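Local coordinates for protein malate dehydrogenase (Entamoeba histolytica, PDB 3I0P) that probably catalyses the NAD-dependent interconversion of malate and oxaloacetate, working as a dimeric member of the malate/L-lactate dehydrogenase family, at residues I14-Y19 and R36-I40; Q20-V25 and F358-P362; I52-T57 and E351-L355; A135-I140 and I168-S172. The contacts are given in a common frame with arbitrary orientation. Where two conformers were deposited one is given. Numbering follows the deposited sequence.

Interactions 1, 2 and 3 form one continuous helical cluster, their centres about 11 to 12 Å apart, while interaction 4 lies in the mixed sheet, centre to centre about 23 Å from interaction 1 and about 32 to 35 Å from the others. Helix 11-24 serves interactions 1 and 2, and helix 346-359 interactions 2 and 3, so the start and end of the chain are packed together. Phe55 of interaction 3 meets Met18 of interaction 1 (CE1 to CG 3.2 Å) and Val21 of interaction 2 (CE2 to CB 3.9 Å). A bound NAD lies about 9 Å from the side chain of Leu39, and a bound NAD lies about 9 Å from Gly169.

Interaction 1: residues I14-Y19 and R36-I40; sequences IKEFMY and RDTLI
Two helical segments, 14-19 and 36-40, run roughly antiparallel: their N-to-C directions make an angle of 140° and their axes approach to 9.6 Å. Lys15 sits opposite Ile40 (CA to CA 6.1 Å) and Tyr19 opposite Arg36 (5.9 Å). Ile14 (chi1 m, chi2 t) touches the CD1 of Ile40 with its CG2 at 3.7 Å, two branched apolar chains meeting. Lys15, at the solvent border, lays its aliphatic stem on the same residue, CG to Ile40 CG1 3.7 Å. Helices 11-24 and 29-45, joined by a short loop, thus form a helical hairpin; Phe17 points away from the interface and packs on Leu355 and Val361. Met18 points its CB into the interface; its flexible thioether chain (chi1 -132°, chi2 140°, chi3 43°) brings CE to 3.8 Å from Leu39 CB, 4.1 Å from Ile40 CB and 3.8 Å from Arg36 O. Tyr19 (chi1 t) presents CB to Arg36 NH1 at 3.3 Å, while its ring leads outward and its OH is hydrogen-bonded to Glu29. Arg36 (chi1 p, chi3 t) reaches across the groove, bringing NH1 to 3.5 Å from Lys15 O, while its NE makes a salt bridge with Asp37 OD1 (2.9 Å).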
loop_
_atom_site.group_PDB
_atom_site.type_symbol
_atom_site.label_atom_id
_atom_site.label_comp_id
_atom_site.label_asym_id
_atom_site.label_seq_id
_atom_site.Cartn_x
_atom_site.Cartn_y
_atom_site.Cartn_z
ATOM N N ILE A 14 15.643 2.587 -30.394
ATOM C CA ILE A 14 15.950 1.980 -29.103
ATOM C C ILE A 14 15.270 0.615 -28.951
ATOM O O ILE A 14 15.905 -0.351 -28.514
ATOM C CB ILE A 14 15.558 2.922 -27.934
ATOM C CG1 ILE A 14 16.311 4.249 -28.041
ATOM C CG2 ILE A 14 15.825 2.265 -26.575
ATOM C CD1 ILE A 14 15.729 5.361 -27.201
ATOM N N LYS A 15 13.986 0.563 -29.321
ATOM C CA LYS A 15 13.146 -0.645 -29.323
ATOM C C LYS A 15 13.761 -1.769 -30.130
ATOM O O LYS A 15 13.971 -2.863 -29.610
ATOM C CB LYS A 15 11.796 -0.334 -29.980
ATOM C CG LYS A 15 10.583 -0.253 -29.105
ATOM C CD LYS A 15 9.377 0.056 -29.978
ATOM C CE LYS A 15 8.093 -0.572 -29.433
ATOM N NZ LYS A 15 6.920 0.338 -29.650
ATOM N N GLU A 16 14.031 -1.491 -31.410
ATOM C CA GLU A 16 14.560 -2.472 -32.361
ATOM C C GLU A 16 15.946 -2.946 -31.962
ATOM O O GLU A 16 16.270 -4.127 -32.101
ATOM C CB GLU A 16 14.609 -1.872 -33.770
ATOM C CG GLU A 16 15.601 -2.547 -34.729
ATOM C CD GLU A 16 15.067 -3.834 -35.351
ATOM O OE1 GLU A 16 14.002 -4.325 -34.919
ATOM O OE2 GLU A 16 15.720 -4.357 -36.275
ATOM N N PHE A 17 16.751 -2.014 -31.459
ATOM C CA PHE A 17 18.149 -2.281 -31.119
ATOM C C PHE A 17 18.224 -3.247 -29.962
ATOM O O PHE A 17 19.001 -4.194 -29.980
ATOM C CB PHE A 17 18.869 -0.983 -30.753
ATOM C CG PHE A 17 20.271 -1.186 -30.263
ATOM C CD1 PHE A 17 21.299 -1.495 -31.157
ATOM C CD2 PHE A 17 20.572 -1.066 -28.908
ATOM C CE1 PHE A 17 22.611 -1.683 -30.708
ATOM C CE2 PHE A 17 21.882 -1.255 -28.443
ATOM C CZ PHE A 17 22.904 -1.563 -29.344
ATOM N N MET A 18 17.381 -2.999 -28.968
ATOM C CA MET A 18 17.334 -3.797 -27.756
ATOM C C MET A 18 16.971 -5.239 -28.114
ATOM O O MET A 18 17.574 -6.189 -27.621
ATOM C CB MET A 18 16.318 -3.180 -26.806
ATOM C CG MET A 18 16.813 -3.019 -25.400
ATOM S SD MET A 18 16.350 -1.503 -24.534
ATOM C CE MET A 18 14.615 -1.294 -24.969
ATOM N N TYR A 19 16.010 -5.381 -29.017
ATOM C CA TYR A 19 15.520 -6.672 -29.458
ATOM C C TYR A 19 16.560 -7.440 -30.288
ATOM O O TYR A 19 16.681 -8.663 -30.157
ATOM C CB TYR A 19 14.221 -6.447 -30.224
ATOM C CG TYR A 19 13.688 -7.598 -31.040
ATOM C CD1 TYR A 19 13.075 -8.695 -30.432
ATOM C CD2 TYR A 19 13.743 -7.558 -32.431
ATOM C CE1 TYR A 19 12.560 -9.752 -31.201
ATOM C CE2 TYR A 19 13.233 -8.602 -33.208
ATOM C CZ TYR A 19 12.643 -9.690 -32.586
ATOM O OH TYR A 19 12.140 -10.705 -33.355
ATOM N N ARG A 36 12.207 -6.401 -24.099
ATOM C CA ARG A 36 12.391 -5.102 -24.707
ATOM C C ARG A 36 11.135 -4.243 -24.555
ATOM O O ARG A 36 11.247 -3.032 -24.392
ATOM C CB ARG A 36 12.860 -5.220 -26.166
ATOM C CG ARG A 36 11.792 -5.573 -27.177
ATOM C CD ARG A 36 11.152 -4.336 -27.776
ATOM N NE ARG A 36 10.016 -4.718 -28.608
ATOM C CZ ARG A 36 10.103 -4.996 -29.902
ATOM N NH1 ARG A 36 11.269 -4.926 -30.519
ATOM N NH2 ARG A 36 9.024 -5.338 -30.589
ATOM N N ASP A 37 9.953 -4.871 -24.587
ATOM C CA ASP A 37 8.689 -4.152 -24.370
ATOM C C ASP A 37 8.658 -3.486 -22.996
ATOM O O ASP A 37 8.292 -2.315 -22.878
ATOM C CB ASP A 37 7.478 -5.073 -24.507
ATOM C CG ASP A 37 7.067 -5.310 -25.953
ATOM O OD1 ASP A 37 7.668 -4.734 -26.885
ATOM O OD2 ASP A 37 6.109 -6.089 -26.149
ATOM N N THR A 38 9.060 -4.221 -21.961
ATOM C CA THR A 38 9.002 -3.657 -20.618
ATOM C C THR A 38 10.194 -2.756 -20.348
ATOM O O THR A 38 10.103 -1.857 -19.516
ATOM C CB THR A 38 8.817 -4.703 -19.473
ATOM O OG1 THR A 38 9.959 -4.702 -18.628
ATOM C CG2 THR A 38 8.558 -6.101 -19.984
ATOM N N LEU A 39 11.301 -2.972 -21.050
ATOM C CA LEU A 39 12.412 -2.025 -20.965
ATOM C C LEU A 39 12.061 -0.711 -21.656
ATOM O O LEU A 39 12.175 0.347 -21.035
ATOM C CB LEU A 39 13.728 -2.614 -21.480
ATOM C CG LEU A 39 14.284 -3.730 -20.590
ATOM C CD1 LEU A 39 15.685 -4.130 -21.004
ATOM C CD2 LEU A 39 14.270 -3.284 -19.127
ATOM N N ILE A 40 11.603 -0.765 -22.910
ATOM C CA ILE A 40 11.199 0.460 -23.609
ATOM C C ILE A 40 10.059 1.201 -22.886
ATOM O O ILE A 40 10.061 2.421 -22.840
ATOM C CB ILE A 40 10.855 0.234 -25.116
ATOM C CG1 ILE A 40 10.828 1.572 -25.869
ATOM C CG2 ILE A 40 9.526 -0.490 -25.292
ATOM C CD1 ILE A 40 12.176 2.113 -26.219
#

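Interaction 2: residues Q20-V25 and F358-P362; sequences QVLLKV and FYNVP
Residues 20-24 are the last of a helix, with backbone hydrogen bonds from Lys24 N to Gln20 O (2.9 Å) and Val25 N to Val21 O (3.1 Å); Val25 (phi/psi -88/13) is the first to leave helical geometry. Opposite, a helix is also running out: Phe358 is helical, Asn360 turns to positive phi (52/54), a conformation asparagine tolerates well, and Val361 (-112/112) and Pro362 (-62/143) are extended. The nearest CA pairs, Gln20 with Val361 (6.5 Å) and Lys24 with Tyr359 (6.2 Å), show that 358-362 runs counter to 20-25. The C-terminal tail of the chain is thereby laid along the end of helix 11-24, joining the two termini of the subunit, while Val21 also reaches Phe55 in helix 55-64. Val361 (chi1 t) fills the buried part with its compact branched side chain, placing CG1 3.5 Å from Gln20 CB and CG2 4.0 Å from Val21 CG2 and 3.7 Å from Lys24 CG. Tyr359 (chi1 m) offers a broad ring to two valines: Val21 CG1 is 4.0 Å from its CD2, and Val25 CG1 sits over one face in a CH-pi contact, 4.0 Å from the ring centroid. Lys24 (chi1 m, chi2 m, then t, t) bends at its base and lays its methylenes along the exposed border, CB 3.6 Å from Tyr359 CB and CE 3.3 Å from Tyr359 O.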
loop_
_atom_site.group_PDB
_atom_site.type_symbol
_atom_site.label_atom_id
_atom_site.label_comp_id
_atom_site.label_asym_id
_atom_site.label_seq_id
_atom_site.Cartn_x
_atom_site.Cartn_y
_atom_site.Cartn_z
ATOM N N GLN A 20 17.314 -6.731 -31.130
ATOM C CA GLN A 20 18.358 -7.382 -31.922
ATOM C C GLN A 20 19.523 -7.841 -31.043
ATOM O O GLN A 20 20.016 -8.957 -31.200
ATOM C CB GLN A 20 18.856 -6.500 -33.072
ATOM C CG GLN A 20 17.802 -6.112 -34.123
ATOM C CD GLN A 20 17.149 -7.295 -34.841
ATOM O OE1 GLN A 20 17.785 -8.317 -35.120
ATOM N NE2 GLN A 20 15.863 -7.139 -35.164
ATOM N N VAL A 21 19.945 -6.998 -30.106
ATOM C CA VAL A 21 21.047 -7.364 -29.219
ATOM C C VAL A 21 20.683 -8.557 -28.312
ATOM O O VAL A 21 21.541 -9.404 -28.000
ATOM C CB VAL A 21 21.558 -6.159 -28.394
ATOM C CG1 VAL A 21 22.709 -6.574 -27.484
ATOM C CG2 VAL A 21 22.004 -5.041 -29.317
ATOM N N LEU A 22 19.415 -8.633 -27.916
ATOM C CA LEU A 22 18.941 -9.731 -27.077
ATOM C C LEU A 22 18.893 -11.048 -27.845
ATOM O O LEU A 22 19.147 -12.109 -27.279
ATOM C CB LEU A 22 17.576 -9.406 -26.468
ATOM C CG LEU A 22 17.540 -8.447 -25.276
ATOM C CD1 LEU A 22 16.152 -7.829 -25.108
ATOM C CD2 LEU A 22 17.985 -9.161 -24.004
ATOM N N LEU A 23 18.567 -10.977 -29.134
ATOM C CA LEU A 23 18.661 -12.140 -30.013
ATOM C C LEU A 23 20.112 -12.577 -30.163
ATOM O O LEU A 23 20.423 -13.759 -30.007
ATOM C CB LEU A 23 18.073 -11.841 -31.384
ATOM C CG LEU A 23 16.559 -11.700 -31.464
ATOM C CD1 LEU A 23 16.135 -11.299 -32.871
ATOM C CD2 LEU A 23 15.877 -12.991 -31.026
ATOM N N LYS A 24 20.995 -11.617 -30.433
ATOM C CA LYS A 24 22.414 -11.895 -30.648
ATOM C C LYS A 24 23.077 -12.592 -29.470
ATOM O O LYS A 24 23.942 -13.434 -29.684
ATOM C CB LYS A 24 23.185 -10.625 -31.004
ATOM C CG LYS A 24 22.835 -10.042 -32.361
ATOM C CD LYS A 24 23.336 -10.891 -33.519
ATOM C CE LYS A 24 22.948 -10.241 -34.839
ATOM N NZ LYS A 24 23.629 -10.853 -35.996
ATOM N N VAL A 25 22.674 -12.246 -28.243
ATOM C CA VAL A 25 23.220 -12.890 -27.029
ATOM C C VAL A 25 22.450 -14.152 -26.637
ATOM O O VAL A 25 22.613 -14.675 -25.531
ATOM C CB VAL A 25 23.319 -11.926 -25.821
ATOM C CG1 VAL A 25 24.229 -10.747 -26.151
ATOM C CG2 VAL A 25 21.939 -11.443 -25.393
ATOM N N PHE A 358 30.109 -5.163 -31.089
ATOM C CA PHE A 358 30.251 -6.551 -30.637
ATOM C C PHE A 358 29.335 -7.515 -31.366
ATOM O O PHE A 358 29.776 -8.585 -31.764
ATOM C CB PHE A 358 29.958 -6.663 -29.132
ATOM C CG PHE A 358 31.076 -6.196 -28.230
ATOM C CD1 PHE A 358 32.253 -5.668 -28.739
ATOM C CD2 PHE A 358 30.919 -6.259 -26.852
ATOM C CE1 PHE A 358 33.271 -5.232 -27.889
ATOM C CE2 PHE A 358 31.927 -5.821 -25.984
ATOM C CZ PHE A 358 33.113 -5.313 -26.503
ATOM N N TYR A 359 28.067 -7.149 -31.540
ATOM C CA TYR A 359 27.063 -8.111 -32.030
ATOM C C TYR A 359 26.591 -7.885 -33.460
ATOM O O TYR A 359 25.663 -8.561 -33.940
ATOM C CB TYR A 359 25.884 -8.206 -31.047
ATOM C CG TYR A 359 26.370 -8.521 -29.662
ATOM C CD1 TYR A 359 26.897 -9.785 -29.356
ATOM C CD2 TYR A 359 26.366 -7.543 -28.669
ATOM C CE1 TYR A 359 27.388 -10.071 -28.080
ATOM C CE2 TYR A 359 26.850 -7.813 -27.393
ATOM C CZ TYR A 359 27.360 -9.077 -27.105
ATOM O OH TYR A 359 27.838 -9.332 -25.841
ATOM N N ASN A 360 27.255 -6.948 -34.139
ATOM C CA ASN A 360 26.911 -6.571 -35.506
ATOM C C ASN A 360 25.421 -6.241 -35.624
ATOM O O ASN A 360 24.688 -6.827 -36.429
ATOM C CB ASN A 360 27.344 -7.659 -36.506
ATOM C CG ASN A 360 27.325 -7.170 -37.948
ATOM O OD1 ASN A 360 27.932 -6.145 -38.278
ATOM N ND2 ASN A 360 26.622 -7.899 -38.816
ATOM N N VAL A 361 24.982 -5.320 -34.774
ATOM C CA VAL A 361 23.623 -4.810 -34.804
ATOM C C VAL A 361 23.711 -3.351 -35.243
ATOM O O VAL A 361 24.224 -2.512 -34.506
ATOM C CB VAL A 361 22.942 -4.917 -33.425
ATOM C CG1 VAL A 361 21.543 -4.317 -33.464
ATOM C CG2 VAL A 361 22.889 -6.361 -32.968
ATOM N N PRO A 362 23.216 -3.051 -36.453
ATOM C CA PRO A 362 23.387 -1.727 -37.059
ATOM C C PRO A 362 22.739 -0.605 -36.255
ATOM O O PRO A 362 21.677 -0.786 -35.660
ATOM C CB PRO A 362 22.705 -1.867 -38.430
ATOM C CG PRO A 362 22.565 -3.352 -38.657
ATOM C CD PRO A 362 22.383 -3.934 -37.291
#

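Interaction 3: residues I52-T57 and E351-L355; sequences IQRFKT and EMKEL
A water-filled polar contact beside an apolar strip joins the start of helix 55-64, with the turn before it, to helix 346-359. Residues 52-54 form the turn, closed by a backbone hydrogen bond from Phe55 N to Ile52 O (3.0 Å), and Arg54 is the N-cap; Lys56 and Glu351 are the nearest CA pair at 6.6 Å. Glu351 (chi1 m, chi2 t) points its carboxylate at this helix start, where backbone NH groups lack helical partners. It reaches them through water: HOH 1 accepts from Lys56 N (2.7 Å) and HOH 3 from Thr57 N (3.1 Å), lying 2.7 and 2.8 Å from Glu351 OE1, and HOH 2 donates to Gln53 O and Glu351 OE1, both at 2.7 Å. Lys56, with chi1 to chi3 t and chi4 m, packs CD on Glu351 CG (3.8 Å) and CG on Leu355 CD2 (3.9 Å); its NZ is 4.3 Å from Glu354 OE1 and makes its salt bridge with Asp61. On the apolar side Ile52 CG1 meets Met352 SD (3.9 Å) and Phe55 CD2 meets Leu355 CD1 (3.8 Å). Helix 11-24 closes this side, with Met18 against Ile52 and Phe55 and Phe17 against Leu355, while Leu344 of strand 342-345 touches Ile52 and Met352.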
loop_
_atom_site.group_PDB
_atom_site.type_symbol
_atom_site.label_atom_id
_atom_site.label_comp_id
_atom_site.label_asym_id
_atom_site.label_seq_id
_atom_site.Cartn_x
_atom_site.Cartn_y
_atom_site.Cartn_z
ATOM N N ILE A 52 16.837 1.531 -21.549
ATOM C CA ILE A 52 18.115 1.541 -22.286
ATOM C C ILE A 52 19.343 2.001 -21.476
ATOM O O ILE A 52 20.432 1.466 -21.657
ATOM C CB ILE A 52 17.982 2.294 -23.665
ATOM C CG1 ILE A 52 19.197 2.065 -24.575
ATOM C CG2 ILE A 52 17.710 3.775 -23.474
ATOM C CD1 ILE A 52 19.417 0.628 -25.006
ATOM N N GLN A 53 19.171 2.971 -20.577
ATOM C CA GLN A 53 20.300 3.520 -19.796
ATOM C C GLN A 53 20.874 2.509 -18.810
ATOM O O GLN A 53 21.858 2.780 -18.110
ATOM C CB GLN A 53 19.900 4.808 -19.077
ATOM C CG GLN A 53 19.566 5.931 -20.037
ATOM C CD GLN A 53 19.180 7.229 -19.350
ATOM O OE1 GLN A 53 18.264 7.930 -19.801
ATOM N NE2 GLN A 53 19.879 7.567 -18.262
ATOM N N ARG A 54 20.265 1.329 -18.795
ATOM C CA ARG A 54 20.632 0.275 -17.878
ATOM C C ARG A 54 20.697 -1.040 -18.640
ATOM O O ARG A 54 20.947 -2.091 -18.067
ATOM C CB ARG A 54 19.580 0.208 -16.775
ATOM C CG ARG A 54 20.105 -0.111 -15.392
ATOM C CD ARG A 54 21.339 0.708 -14.995
ATOM N NE ARG A 54 21.024 2.103 -14.712
ATOM C CZ ARG A 54 21.941 3.059 -14.595
ATOM N NH1 ARG A 54 23.226 2.757 -14.741
ATOM N NH2 ARG A 54 21.583 4.317 -14.335
ATOM N N PHE A 55 20.485 -0.967 -19.947
ATOM C CA PHE A 55 20.439 -2.144 -20.799
ATOM C C PHE A 55 21.718 -2.954 -20.691
ATOM O O PHE A 55 21.672 -4.151 -20.390
ATOM C CB PHE A 55 20.191 -1.725 -22.252
ATOM C CG PHE A 55 20.013 -2.868 -23.206
ATOM C CD1 PHE A 55 19.080 -3.868 -22.954
ATOM C CD2 PHE A 55 20.754 -2.921 -24.378
ATOM C CE1 PHE A 55 18.904 -4.920 -23.844
ATOM C CE2 PHE A 55 20.589 -3.957 -25.276
ATOM C CZ PHE A 55 19.656 -4.961 -25.016
ATOM N N LYS A 56 22.856 -2.294 -20.909
ATOM C CA LYS A 56 24.140 -2.983 -20.922
ATOM C C LYS A 56 24.533 -3.625 -19.580
ATOM O O LYS A 56 24.815 -4.831 -19.527
ATOM C CB LYS A 56 25.269 -2.086 -21.425
ATOM C CG LYS A 56 26.467 -2.909 -21.856
ATOM C CD LYS A 56 27.717 -2.090 -22.080
ATOM C CE LYS A 56 28.956 -2.994 -21.998
ATOM N NZ LYS A 56 29.340 -3.325 -20.592
ATOM N N THR A 57 24.562 -2.826 -18.512
ATOM C CA THR A 57 25.093 -3.304 -17.232
ATOM C C THR A 57 24.139 -4.219 -16.464
ATOM O O THR A 57 24.586 -5.160 -15.810
ATOM C CB THR A 57 25.526 -2.153 -16.316
ATOM O OG1 THR A 57 24.397 -1.325 -16.035
ATOM C CG2 THR A 57 26.626 -1.314 -16.974
ATOM N N GLU A 351 27.667 3.023 -24.703
ATOM C CA GLU A 351 27.286 1.640 -24.434
ATOM C C GLU A 351 26.611 0.989 -25.649
ATOM O O GLU A 351 26.903 -0.167 -25.976
ATOM C CB GLU A 351 26.376 1.543 -23.214
ATOM C CG GLU A 351 27.081 1.702 -21.889
ATOM C CD GLU A 351 26.107 1.777 -20.733
ATOM O OE1 GLU A 351 24.887 1.762 -20.981
ATOM O OE2 GLU A 351 26.556 1.852 -19.571
ATOM N N MET A 352 25.720 1.733 -26.310
ATOM C CA MET A 352 24.985 1.217 -27.477
ATOM C C MET A 352 25.930 0.926 -28.638
ATOM O O MET A 352 25.868 -0.147 -29.243
ATOM C CB MET A 352 23.874 2.178 -27.916
ATOM C CG MET A 352 22.715 2.277 -26.938
ATOM S SD MET A 352 21.493 3.557 -27.341
ATOM C CE MET A 352 20.706 2.884 -28.804
ATOM N N LYS A 353 26.806 1.886 -28.930
ATOM C CA LYS A 353 27.845 1.734 -29.953
ATOM C C LYS A 353 28.681 0.476 -29.722
ATOM O O LYS A 353 28.916 -0.297 -30.651
ATOM C CB LYS A 353 28.748 2.971 -29.991
ATOM C CG LYS A 353 28.222 4.118 -30.843
ATOM C CD LYS A 353 28.948 5.413 -30.489
ATOM C CE LYS A 353 29.143 6.307 -31.706
ATOM N NZ LYS A 353 29.943 5.604 -32.768
ATOM N N GLU A 354 29.099 0.266 -28.476
ATOM C CA GLU A 354 29.876 -0.912 -28.116
ATOM C C GLU A 354 29.128 -2.219 -28.411
ATOM O O GLU A 354 29.693 -3.129 -29.024
ATOM C CB GLU A 354 30.311 -0.844 -26.656
ATOM C CG GLU A 354 31.528 -1.713 -26.343
ATOM C CD GLU A 354 31.847 -1.797 -24.846
ATOM O OE1 GLU A 354 31.040 -1.298 -24.011
ATOM O OE2 GLU A 354 32.913 -2.368 -24.507
ATOM N N LEU A 355 27.861 -2.298 -27.993
ATOM C CA LEU A 355 27.004 -3.456 -28.288
ATOM C C LEU A 355 26.768 -3.653 -29.788
ATOM O O LEU A 355 26.792 -4.777 -30.287
ATOM C CB LEU A 355 25.662 -3.342 -27.560
ATOM C CG LEU A 355 25.713 -3.229 -26.036
ATOM C CD1 LEU A 355 24.417 -2.642 -25.516
ATOM C CD2 LEU A 355 26.020 -4.565 -25.371
HETATM O O HOH W 1 22.785 0.226 -21.762
HETATM O O HOH W 2 23.721 3.911 -19.777
HETATM O O HOH W 3 23.978 0.194 -18.849
HETATM O O HOH W 4 32.006 -4.433 -22.131
HETATM O O HOH W 5 29.028 0.002 -19.717
#

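Interaction 4: residues A135-I140 and I168-S172; sequences AQEGCI and IGIPS
Strand residues 168-170 pass into the extended Pro171 and Ser172, facing the end of a helix (135-136), a turn and the start of a strand (139-140). Ile170 is closest to Ile140 (CA to CA 4.7 Å) and Pro171 to Ala135 (4.8 Å). Ile168 reaches instead to Phe253 of the second subunit. The bare backbone of Gly169 lies against the Ala135 methyl (Ala135 CB to Gly169 C 4.1 Å). Its O receives a CA-H...O contact from Ile140 CA at 3.3 Å, and its backbone is hydrogen-bonded to Gly141, the ladder of the antiparallel strand pair. Ile170 (chi1 m, chi2 t) touches Ile140 CG2 with CG1 at 4.1 Å; both are buried beta-branched residues suited to a strand, and both also pack on the second subunit. Pro171 then fits its rigid ring into the crook of the turn: CD is 3.4 Å from Cys139 O and 4.2 Å from Ala135 CB, and CG is 3.7 Å from Ala135 O and 3.9 Å from Gly138 C. That turn is a Schellman motif, with Gly138 at positive phi (73/23) as its C-prime residue and two backbone hydrogen bonds, Gly138 N to Ala135 O (3.2 Å) and Cys139 N to the O of the residue before Ala135. Here a helix stopped by a Schellman motif turns straight into strand 139-145, which pairs antiparallel with strand 166-170 in the mixed central sheet.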
loop_
_atom_site.group_PDB
_atom_site.type_symbol
_atom_site.label_atom_id
_atom_site.label_comp_id
_atom_site.label_asym_id
_atom_site.label_seq_id
_atom_site.Cartn_x
_atom_site.Cartn_y
_atom_site.Cartn_z
ATOM N N ALA A 135 -4.698 -3.199 -16.202
ATOM C CA ALA A 135 -5.616 -2.093 -16.486
ATOM C C ALA A 135 -6.136 -2.081 -17.939
ATOM O O ALA A 135 -7.293 -1.704 -18.194
ATOM C CB ALA A 135 -4.981 -0.776 -16.125
ATOM N N GLN A 136 -5.292 -2.510 -18.880
ATOM C CA GLN A 136 -5.680 -2.598 -20.292
ATOM C C GLN A 136 -6.779 -3.633 -20.536
ATOM O O GLN A 136 -7.575 -3.469 -21.454
ATOM C CB GLN A 136 -4.481 -2.933 -21.167
ATOM C CG GLN A 136 -3.534 -1.788 -21.415
ATOM C CD GLN A 136 -2.160 -2.282 -21.869
ATOM O OE1 GLN A 136 -2.049 -3.318 -22.547
ATOM N NE2 GLN A 136 -1.105 -1.551 -21.486
ATOM N N GLU A 137 -6.792 -4.694 -19.724
ATOM C CA GLU A 137 -7.809 -5.752 -19.776
ATOM C C GLU A 137 -9.008 -5.498 -18.856
ATOM O O GLU A 137 -9.788 -6.418 -18.597
ATOM C CB GLU A 137 -7.200 -7.121 -19.409
ATOM C CG GLU A 137 -6.113 -7.643 -20.340
ATOM C CD GLU A 137 -6.530 -7.586 -21.790
ATOM O OE1 GLU A 137 -7.618 -8.117 -22.116
ATOM O OE2 GLU A 137 -5.778 -6.989 -22.595
ATOM N N GLY A 138 -9.150 -4.278 -18.344
ATOM C CA GLY A 138 -10.274 -3.948 -17.461
ATOM C C GLY A 138 -10.193 -4.546 -16.061
ATOM O O GLY A 138 -11.212 -4.702 -15.379
ATOM N N CYS A 139 -8.977 -4.875 -15.628
ATOM C CA CYS A 139 -8.730 -5.337 -14.271
ATOM C C CYS A 139 -7.934 -4.307 -13.468
ATOM O O CYS A 139 -7.145 -3.543 -14.028
ATOM C CB CYS A 139 -7.928 -6.623 -14.304
ATOM S SG CYS A 139 -8.753 -8.026 -15.023
ATOM N N ILE A 140 -8.163 -4.288 -12.155
ATOM C CA ILE A 140 -7.267 -3.620 -11.223
ATOM C C ILE A 140 -6.053 -4.525 -11.131
ATOM O O ILE A 140 -6.209 -5.726 -10.926
ATOM C CB ILE A 140 -7.915 -3.467 -9.827
ATOM C CG1 ILE A 140 -9.065 -2.450 -9.877
ATOM C CG2 ILE A 140 -6.888 -3.032 -8.789
ATOM C CD1 ILE A 140 -10.175 -2.672 -8.831
ATOM N N ILE A 168 0.244 -0.214 -8.766
ATOM C CA ILE A 168 -1.205 -0.404 -8.785
ATOM C C ILE A 168 -1.764 0.243 -10.040
ATOM O O ILE A 168 -1.661 1.467 -10.210
ATOM C CB ILE A 168 -1.890 0.248 -7.556
ATOM C CG1 ILE A 168 -1.298 -0.281 -6.254
ATOM C CG2 ILE A 168 -3.409 0.031 -7.597
ATOM C CD1 ILE A 168 -1.376 0.711 -5.124
ATOM N N GLY A 169 -2.340 -0.577 -10.920
ATOM C CA GLY A 169 -2.934 -0.089 -12.168
ATOM C C GLY A 169 -4.447 -0.199 -12.134
ATOM O O GLY A 169 -4.990 -1.264 -11.853
ATOM N N ILE A 170 -5.134 0.904 -12.404
ATOM C CA ILE A 170 -6.591 0.934 -12.327
ATOM C C ILE A 170 -7.177 1.569 -13.586
ATOM O O ILE A 170 -6.775 2.681 -13.967
ATOM C CB ILE A 170 -7.075 1.702 -11.061
ATOM C CG1 ILE A 170 -6.688 0.933 -9.787
ATOM C CG2 ILE A 170 -8.590 1.974 -11.128
ATOM C CD1 ILE A 170 -6.720 1.743 -8.525
ATOM N N PRO A 171 -8.129 0.874 -14.243
ATOM C CA PRO A 171 -8.769 1.431 -15.440
ATOM C C PRO A 171 -9.368 2.823 -15.191
ATOM O O PRO A 171 -9.888 3.101 -14.099
ATOM C CB PRO A 171 -9.865 0.414 -15.753
ATOM C CG PRO A 171 -9.368 -0.857 -15.190
ATOM C CD PRO A 171 -8.616 -0.485 -13.945
ATOM N N SER A 172 -9.276 3.682 -16.203
ATOM C CA SER A 172 -9.690 5.078 -16.101
ATOM C C SER A 172 -10.469 5.452 -17.365
ATOM O O SER A 172 -10.356 4.759 -18.387
ATOM C CB SER A 172 -8.453 5.959 -15.968
ATOM O OG SER A 172 -8.797 7.323 -15.831
#